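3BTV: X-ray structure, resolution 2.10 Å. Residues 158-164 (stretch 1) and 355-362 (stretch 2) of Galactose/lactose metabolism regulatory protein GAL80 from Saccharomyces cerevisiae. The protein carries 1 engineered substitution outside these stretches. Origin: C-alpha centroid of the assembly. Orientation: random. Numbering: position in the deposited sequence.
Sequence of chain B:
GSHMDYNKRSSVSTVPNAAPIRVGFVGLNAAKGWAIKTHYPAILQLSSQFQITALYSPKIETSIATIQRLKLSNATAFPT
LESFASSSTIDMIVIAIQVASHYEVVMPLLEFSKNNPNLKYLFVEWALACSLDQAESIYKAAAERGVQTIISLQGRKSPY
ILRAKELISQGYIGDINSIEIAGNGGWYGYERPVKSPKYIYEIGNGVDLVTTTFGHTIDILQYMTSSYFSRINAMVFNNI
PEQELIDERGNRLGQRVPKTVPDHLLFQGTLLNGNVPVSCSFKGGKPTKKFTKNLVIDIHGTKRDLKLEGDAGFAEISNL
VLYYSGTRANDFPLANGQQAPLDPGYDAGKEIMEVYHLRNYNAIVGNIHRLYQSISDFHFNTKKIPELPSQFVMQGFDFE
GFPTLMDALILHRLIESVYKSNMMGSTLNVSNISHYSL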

ATOM      1  N   SER B 158     -11.476 -21.919  -1.272  1.00 33.74           N
ATOM      2  CA  SER B 158     -12.379 -21.187  -0.390  1.00 33.88           C
ATOM      3  C   SER B 158     -13.635 -20.761  -1.150  1.00 43.04           C
ATOM      4  O   SER B 158     -13.564 -20.388  -2.320  1.00 44.71           O
ATOM      5  N   PRO B 159     -14.793 -20.807  -0.482  1.00 43.47           N
ATOM      6  CA  PRO B 159     -16.028 -20.412  -1.165  1.00 42.23           C
ATOM      7  C   PRO B 159     -15.994 -18.915  -1.459  1.00 34.46           C
ATOM      8  O   PRO B 159     -16.546 -18.465  -2.459  1.00 36.60           O
ATOM      9  N   TYR B 160     -15.356 -18.149  -0.586  1.00 36.98           N
ATOM     10  CA  TYR B 160     -15.204 -16.707  -0.813  1.00 36.05           C
ATOM     11  C   TYR B 160     -14.343 -16.379  -2.027  1.00 44.03           C
ATOM     12  O   TYR B 160     -14.690 -15.515  -2.840  1.00 35.33           O
ATOM     13  N   ILE B 161     -13.215 -17.067  -2.140  1.00 37.67           N
ATOM     14  CA  ILE B 161     -12.325 -16.875  -3.273  1.00 29.76           C
ATOM     15  C   ILE B 161     -13.022 -17.235  -4.580  1.00 31.73           C
ATOM     16  O   ILE B 161     -12.974 -16.475  -5.540  1.00 35.12           O
ATOM     17  N   LEU B 162     -13.680 -18.392  -4.616  1.00 30.25           N
ATOM     18  CA  LEU B 162     -14.336 -18.827  -5.847  1.00 40.89           C
ATOM     19  C   LEU B 162     -15.465 -17.873  -6.251  1.00 38.59           C
ATOM     20  O   LEU B 162     -15.620 -17.563  -7.425  1.00 40.48           O
ATOM     21  N   ARG B 163     -16.245 -17.401  -5.279  1.00 40.86           N
ATOM     22  CA  ARG B 163     -17.295 -16.414  -5.568  1.00 37.16           C
ATOM     23  C   ARG B 163     -16.677 -15.128  -6.137  1.00 35.66           C
ATOM     24  O   ARG B 163     -17.143 -14.595  -7.142  1.00 39.30           O
ATOM     25  N   ALA B 164     -15.613 -14.637  -5.513  1.00 34.01           N
ATOM     26  CA  ALA B 164     -14.948 -13.434  -6.036  1.00 31.94           C
ATOM     27  C   ALA B 164     -14.438 -13.649  -7.472  1.00 32.57           C
ATOM     28  O   ALA B 164     -14.633 -12.792  -8.367  1.00 33.93           O
ATOM     29  N   VAL B 355     -23.381  -8.451   0.825  1.00 36.81           N
ATOM     30  CA  VAL B 355     -22.451  -9.162   1.687  1.00 44.18           C
ATOM     31  C   VAL B 355     -22.663 -10.649   1.539  1.00 43.95           C
ATOM     32  O   VAL B 355     -23.793 -11.132   1.616  1.00 43.70           O
ATOM     33  N   TYR B 356     -21.573 -11.375   1.334  1.00 36.78           N
ATOM     34  CA  TYR B 356     -21.621 -12.823   1.256  1.00 38.11           C
ATOM     35  C   TYR B 356     -20.842 -13.370   2.436  1.00 44.70           C
ATOM     36  O   TYR B 356     -19.640 -13.130   2.568  1.00 43.98           O
ATOM     37  N   HIS B 357     -21.533 -14.063   3.333  1.00 50.93           N
ATOM     38  CA  HIS B 357     -20.893 -14.526   4.557  1.00 49.48           C
ATOM     39  C   HIS B 357     -21.522 -15.806   5.060  1.00 53.87           C
ATOM     40  O   HIS B 357     -22.694 -15.812   5.430  1.00 43.97           O
ATOM     41  N   LEU B 358     -20.737 -16.882   5.066  1.00 47.24           N
ATOM     42  CA  LEU B 358     -21.185 -18.170   5.579  1.00 53.68           C
ATOM     43  C   LEU B 358     -20.815 -18.273   7.050  1.00 57.14           C
ATOM     44  O   LEU B 358     -19.668 -18.548   7.406  1.00 56.69           O
ATOM     45  N   ARG B 359     -21.795 -18.039   7.905  1.00 52.03           N
ATOM     46  CA  ARG B 359     -21.586 -18.103   9.342  1.00 89.06           C
ATOM     47  C   ARG B 359     -21.335 -19.546   9.754  1.00 73.98           C
ATOM     48  O   ARG B 359     -21.962 -20.473   9.230  1.00 76.81           O
ATOM     49  N   ASN B 360     -20.403 -19.731  10.679  1.00 58.14           N
ATOM     50  CA  ASN B 360     -20.038 -21.067  11.145  1.00 94.40           C
ATOM     51  C   ASN B 360     -19.285 -21.889  10.103  1.00 94.99           C
ATOM     52  O   ASN B 360     -19.278 -23.121  10.163  1.00 93.27           O
ATOM     53  N   TYR B 361     -18.658 -21.221   9.140  1.00 75.00           N
ATOM     54  CA  TYR B 361     -17.798 -21.937   8.206  1.00 63.39           C
ATOM     55  C   TYR B 361     -16.408 -22.050   8.798  1.00 63.33           C
ATOM     56  O   TYR B 361     -15.805 -21.055   9.196  1.00 66.82           O
ATOM     57  N   ASN B 362     -15.911 -23.278   8.872  1.00 55.36           N
ATOM     58  CA  ASN B 362     -14.561 -23.515   9.334  1.00 55.50           C
ATOM     59  C   ASN B 362     -13.633 -23.524   8.135  1.00 55.60           C
ATOM     60  O   ASN B 362     -13.514 -24.534   7.445  1.00 63.37           O
TER

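The contact joins the start of a helix, from 159 onward, to the end of a strand and the loop after it, and buries 416 Å² summed over both sides. Pro159 and Arg163, one helical turn apart, direct their CA-to-CB bonds toward stretch 2; Tyr356, Leu358 and Tyr361 point theirs toward stretch 1. Tyr160 starts sideways, but its m rotamer (chi1 -59°, chi2 104°) carries the ring across, and it gives up the largest area, 108 Å².

The polar evidence centres on that ring's hydroxyl. Leu358 N donates to Tyr160 OH at 2.8 Å with an N-H...acceptor angle of 150°, so a side chain satisfies a loop amide. Water 1 adds a bridge: it lies 2.7 Å from Tyr160 OH and donates to Leu358 O at 3.3 Å. Along the ring edge, Tyr160 CE2 comes within 3.4 Å of Tyr356 O. Within the helix start, Ser158 (chi1 t) caps through OG, accepting weak bonds from Tyr160 N at 3.1 Å and Ile161 N at 3.4 Å.

Aromatic contacts are mostly inclined. The Tyr160 and Tyr356 rings have centroids 5.6 Å apart and planes at 69°, an oblique pair whose CD2 atoms approach to 3.7 Å. Tyr356 (chi1 t) also receives Arg163 over one face: Arg163 CG sits 4.0 Å from the Tyr356 ring centroid, 29° off the normal, and Arg163 NE is 3.6 Å from Tyr356 CE1. This CH-pi contact uses the aliphatic part of an otherwise exposed arginine with chi1 m and chi2 off at -94°.

Apolar packing completes the contact around Pro159. Its CB meets Leu358 CD1 at 3.8 Å, Leu358 being in the m,t rotamer, while Pro159 CD lies 3.7 Å from CE2 of Tyr361 (chi1 t). Pro159 CG, 4.2 Å from the Tyr361 ring centroid, makes an off-centre CH-pi contact. His357, by contrast, points its CB away.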

ATOM      1  CB  SER B 158     -11.694 -19.947   0.178  1.00 34.15           C
ATOM      2  OG  SER B 158     -12.656 -19.002   0.637  1.00 38.37           O
ATOM      3  CB  PRO B 159     -17.125 -20.732  -0.134  1.00 47.66           C
ATOM      4  CG  PRO B 159     -16.472 -21.649   0.871  1.00 51.65           C
ATOM      5  CD  PRO B 159     -15.033 -21.242   0.903  1.00 42.16           C
ATOM      6  CB  TYR B 160     -14.625 -16.046   0.426  1.00 32.14           C
ATOM      7  CG  TYR B 160     -15.501 -16.246   1.646  1.00 43.90           C
ATOM      8  CD1 TYR B 160     -15.165 -17.168   2.637  1.00 39.83           C
ATOM      9  CD2 TYR B 160     -16.670 -15.516   1.800  1.00 31.54           C
ATOM     10  CE1 TYR B 160     -15.983 -17.349   3.762  1.00 42.54           C
ATOM     11  CE2 TYR B 160     -17.495 -15.690   2.913  1.00 44.05           C
ATOM     12  CZ  TYR B 160     -17.155 -16.610   3.884  1.00 42.26           C
ATOM     13  OH  TYR B 160     -17.977 -16.763   4.985  1.00 45.46           O
ATOM     14  CB  ILE B 161     -11.046 -17.743  -3.131  1.00 42.03           C
ATOM     15  CG1 ILE B 161     -10.342 -17.433  -1.814  1.00 56.25           C
ATOM     16  CG2 ILE B 161     -10.102 -17.515  -4.291  1.00 49.02           C
ATOM     17  CD1 ILE B 161     -10.147 -15.977  -1.566  1.00 42.59           C
ATOM     18  CB  LEU B 162     -14.855 -20.261  -5.701  1.00 46.08           C
ATOM     19  CG  LEU B 162     -13.707 -21.272  -5.635  1.00 50.70           C
ATOM     20  CD1 LEU B 162     -14.225 -22.633  -5.224  1.00 54.49           C
ATOM     21  CD2 LEU B 162     -12.996 -21.329  -6.983  1.00 41.61           C
ATOM     22  CB  ARG B 163     -18.124 -16.094  -4.316  1.00 34.08           C
ATOM     23  CG  ARG B 163     -19.210 -17.126  -3.990  1.00 82.65           C
ATOM     24  CD  ARG B 163     -20.574 -16.749  -4.588  1.00113.64           C
ATOM     25  NE  ARG B 163     -21.658 -17.606  -4.094  1.00131.18           N
ATOM     26  CZ  ARG B 163     -22.958 -17.347  -4.239  1.00120.98           C
ATOM     27  NH1 ARG B 163     -23.359 -16.246  -4.862  1.00111.13           N
ATOM     28  NH2 ARG B 163     -23.864 -18.189  -3.755  1.00111.25           N
ATOM     29  CB  ALA B 164     -13.825 -13.008  -5.122  1.00 33.25           C
ATOM     30  CB  VAL B 355     -22.688  -8.818   3.163  1.00 46.79           C
ATOM     31  CG1 VAL B 355     -21.633  -9.494   4.040  1.00 40.26           C
ATOM     32  CG2 VAL B 355     -22.653  -7.323   3.349  1.00 41.67           C
ATOM     33  CB  TYR B 356     -21.058 -13.296  -0.090  1.00 35.59           C
ATOM     34  CG  TYR B 356     -20.965 -14.807  -0.250  1.00 50.91           C
ATOM     35  CD1 TYR B 356     -22.099 -15.580  -0.436  1.00 63.76           C
ATOM     36  CD2 TYR B 356     -19.733 -15.453  -0.248  1.00 49.82           C
ATOM     37  CE1 TYR B 356     -22.011 -16.956  -0.602  1.00 69.17           C
ATOM     38  CE2 TYR B 356     -19.635 -16.834  -0.411  1.00 52.32           C
ATOM     39  CZ  TYR B 356     -20.778 -17.576  -0.590  1.00 67.46           C
ATOM     40  OH  TYR B 356     -20.691 -18.938  -0.754  1.00 71.17           O
ATOM     41  CB  HIS B 357     -20.955 -13.453   5.656  1.00 43.17           C
ATOM     42  CG  HIS B 357     -20.404 -13.909   6.974  1.00 60.09           C
ATOM     43  ND1 HIS B 357     -19.075 -14.228   7.155  1.00 60.66           N
ATOM     44  CD2 HIS B 357     -20.999 -14.104   8.174  1.00 57.63           C
ATOM     45  CE1 HIS B 357     -18.876 -14.598   8.407  1.00 61.75           C
ATOM     46  NE2 HIS B 357     -20.029 -14.527   9.049  1.00 56.54           N
ATOM     47  CB  LEU B 358     -20.542 -19.313   4.801  1.00 51.53           C
ATOM     48  CG  LEU B 358     -20.550 -19.233   3.276  1.00 64.85           C
ATOM     49  CD1 LEU B 358     -19.602 -20.270   2.694  1.00 64.76           C
ATOM     50  CD2 LEU B 358     -21.960 -19.428   2.730  1.00 63.32           C
ATOM     51  CB  ARG B 359     -22.811 -17.545  10.062  1.00117.10           C
ATOM     52  CG  ARG B 359     -23.664 -16.688   9.144  1.00138.53           C
ATOM     53  CD  ARG B 359     -24.400 -15.592   9.881  1.00152.26           C
ATOM     54  NE  ARG B 359     -24.956 -14.626   8.938  1.00164.45           N
ATOM     55  CZ  ARG B 359     -25.712 -13.589   9.280  1.00175.74           C
ATOM     56  NH1 ARG B 359     -26.014 -13.369  10.553  1.00175.36           N
ATOM     57  NH2 ARG B 359     -26.168 -12.771   8.346  1.00180.57           N
ATOM     58  CB  ASN B 360     -21.276 -21.839  11.620  1.00109.04           C
ATOM     59  CG  ASN B 360     -21.862 -21.275  12.901  1.00107.25           C
ATOM     60  OD1 ASN B 360     -21.144 -20.734  13.744  1.00102.26           O
ATOM     61  ND2 ASN B 360     -23.177 -21.406  13.055  1.00101.97           N
ATOM     62  CB  TYR B 361     -17.743 -21.260   6.833  1.00 50.59           C
ATOM     63  CG  TYR B 361     -16.863 -21.979   5.827  1.00 46.30           C
ATOM     64  CD1 TYR B 361     -17.215 -23.221   5.309  1.00 59.46           C
ATOM     65  CD2 TYR B 361     -15.681 -21.408   5.391  1.00 52.06           C
ATOM     66  CE1 TYR B 361     -16.398 -23.864   4.380  1.00 61.44           C
ATOM     67  CE2 TYR B 361     -14.871 -22.040   4.468  1.00 47.46           C
ATOM     68  CZ  TYR B 361     -15.228 -23.251   3.963  1.00 46.59           C
ATOM     69  OH  TYR B 361     -14.393 -23.850   3.052  1.00 51.91           O
ATOM     70  CB  ASN B 362     -14.501 -24.852  10.066  1.00 83.12           C
ATOM     71  CG  ASN B 362     -13.219 -25.036  10.837  1.00 73.71           C
ATOM     72  OD1 ASN B 362     -12.218 -24.354  10.590  1.00 81.69           O
ATOM     73  ND2 ASN B 362     -13.239 -25.963  11.782  1.00 61.09           N
TER
HETATM   74  O   HOH W   1     -16.538 -17.656   7.144  1.00 47.68           O